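Local coordinates for protein 2-aminomuconate 6-semialdehyde dehydrogenase (PDB 4U3W) that probably oxidises 2-aminomuconate 6-semialdehyde to the corresponding acid with a nicotinamide cofactor, as a member of the aldehyde dehydrogenase family, at residues Leu174-Leu177 with Leu178-Lys182. Residues are numbered along the deposited sequence; the frame is centred on the assembly and turned at random.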
loop_
_atom_site.group_PDB
_atom_site.type_symbol
_atom_site.label_atom_id
_atom_site.label_comp_id
_atom_site.label_asym_id
_atom_site.label_seq_id
_atom_site.Cartn_x
_atom_site.Cartn_y
_atom_site.Cartn_z
ATOM N N LEU A 174 32.879 2.452 -4.265
ATOM C CA LEU A 174 32.312 3.720 -3.786
ATOM C C LEU A 174 32.217 3.541 -2.300
ATOM O O LEU A 174 31.146 3.247 -1.797
ATOM C CB LEU A 174 30.944 3.995 -4.390
ATOM C CG LEU A 174 30.809 4.243 -5.886
ATOM C CD1 LEU A 174 29.349 4.204 -6.287
ATOM C CD2 LEU A 174 31.445 5.579 -6.307
ATOM N N PRO A 175 33.364 3.619 -1.607
ATOM C CA PRO A 175 33.463 2.992 -0.272
ATOM C C PRO A 175 32.453 3.523 0.743
ATOM O O PRO A 175 31.707 2.731 1.323
ATOM C CB PRO A 175 34.894 3.336 0.178
ATOM C CG PRO A 175 35.656 3.582 -1.092
ATOM C CD PRO A 175 34.643 4.189 -2.057
ATOM N N LEU A 176 32.435 4.827 0.991
ATOM C CA LEU A 176 31.543 5.289 2.033
ATOM C C LEU A 176 30.095 5.112 1.563
ATOM O O LEU A 176 29.248 4.677 2.357
ATOM C CB LEU A 176 31.843 6.736 2.434
ATOM C CG LEU A 176 30.953 7.149 3.617
ATOM C CD1 LEU A 176 31.382 6.427 4.932
ATOM C CD2 LEU A 176 30.890 8.611 3.806
ATOM N N LEU A 177 29.797 5.428 0.297
ATOM C CA LEU A 177 28.416 5.414 -0.196
ATOM C C LEU A 177 27.770 4.036 -0.027
ATOM O O LEU A 177 26.633 3.900 0.507
ATOM C CB LEU A 177 28.364 5.854 -1.686
ATOM C CG LEU A 177 27.041 6.080 -2.439
ATOM C CD1 LEU A 177 27.255 6.873 -3.744
ATOM C CD2 LEU A 177 26.307 4.814 -2.781
ATOM N N LEU A 178 28.466 3.010 -0.504
ATOM C CA LEU A 178 27.909 1.670 -0.484
ATOM C C LEU A 178 27.950 1.029 0.922
ATOM O O LEU A 178 27.119 0.171 1.228
ATOM C CB LEU A 178 28.645 0.798 -1.514
ATOM C CG LEU A 178 28.356 1.368 -2.922
ATOM C CD1 LEU A 178 29.114 0.593 -3.984
ATOM C CD2 LEU A 178 26.846 1.346 -3.199
ATOM N N PHE A 179 28.876 1.451 1.766
ATOM C CA PHE A 179 28.938 1.002 3.181
ATOM C C PHE A 179 27.668 1.538 3.903
ATOM O O PHE A 179 26.922 0.784 4.493
ATOM C CB PHE A 179 30.254 1.505 3.806
ATOM C CG PHE A 179 30.613 0.923 5.145
ATOM C CD1 PHE A 179 31.144 -0.351 5.264
ATOM C CD2 PHE A 179 30.517 1.692 6.273
ATOM C CE1 PHE A 179 31.554 -0.862 6.545
ATOM C CE2 PHE A 179 30.889 1.198 7.551
ATOM C CZ PHE A 179 31.406 -0.067 7.685
ATOM N N THR A 180 27.381 2.825 3.767
ATOM C CA THR A 180 26.233 3.394 4.468
ATOM C C THR A 180 24.884 2.967 3.878
ATOM O O THR A 180 23.874 2.944 4.596
ATOM C CB THR A 180 26.272 4.926 4.467
ATOM O OG1 THR A 180 26.268 5.392 3.110
ATOM C CG2 THR A 180 27.532 5.416 5.202
ATOM N N TRP A 181 24.872 2.664 2.579
ATOM C CA TRP A 181 23.708 2.135 1.916
ATOM C C TRP A 181 23.204 0.864 2.652
ATOM O O TRP A 181 21.992 0.608 2.691
ATOM C CB TRP A 181 24.077 1.829 0.464
ATOM C CG TRP A 181 23.064 1.095 -0.331
ATOM C CD1 TRP A 181 23.229 -0.130 -0.944
ATOM C CD2 TRP A 181 21.723 1.525 -0.651
ATOM N NE1 TRP A 181 22.073 -0.479 -1.614
ATOM C CE2 TRP A 181 21.131 0.504 -1.437
ATOM C CE3 TRP A 181 20.966 2.654 -0.326
ATOM C CZ2 TRP A 181 19.815 0.593 -1.933
ATOM C CZ3 TRP A 181 19.644 2.743 -0.808
ATOM C CH2 TRP A 181 19.085 1.711 -1.600
ATOM N N LYS A 182 24.130 0.104 3.263
ATOM C CA LYS A 182 23.761 -1.085 4.058
ATOM C C LYS A 182 23.683 -0.803 5.563
ATOM O O LYS A 182 22.741 -1.269 6.257
ATOM C CB LYS A 182 24.786 -2.237 3.842
ATOM C CG LYS A 182 25.050 -2.577 2.387
ATOM C CD LYS A 182 23.735 -2.841 1.655
ATOM C CE LYS A 182 23.961 -3.316 0.199
ATOM N NZ LYS A 182 24.942 -4.495 0.258
#
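Leu174 and Leu178 meet one turn apart at the start of helix 175-188, where CB of Leu174 lies 3.9 Å from CD1 of Leu178. Leu178 reaches back because its CG stands anti to its own carbonyl carbon, which also brings that CG to 3.5 Å from O of Leu174. The same oxygen accepts the N-H of Leu178 at 3.0 Å and 172°, an almost straight bond. Leu174 thus stands at the N-cap position and its carbonyl starts the helical bonding, but its apolar side chain cannot cap the free N-H groups of the first turn; that of Leu176 is bonded instead to OE2 of Glu106 in helix 99-110. Pro175 suits this turn: it has no N-H to offer where the helix has no earlier carbonyl to receive one, and its ring restricts phi to a range near the helical value. Its O takes the N-H of Phe179 in a more bent bond, with the donor tilted from the carbonyl plane.

On another side of the helix, CD1 of Leu176 lies 4.0 Å from CG2 of Thr180, methyl against methyl. Thr180 divides its two branches: CG2 makes this apolar contact, while OG1, placed between the backbone N and the carbonyl carbon (chi1 60°), turns back to the preceding turn. There it lies 3.0 Å from O of Leu177; its hydrogen bond is to ND2 of Asn128 in helix 114-138. Phe179 carries its ring outward onto Ala205 and Leu208 of helix 203-214.

The segment thus opens the helix of a beta-alpha-beta unit between strands 153-169 and 192-196. Its chemistry implies that main-chain bonds hold the turn, leaving leucine and phenylalanine side chains for packing, while a buried threonine hydroxyl is satisfied by Asn128, with main-chain carbonyls close by.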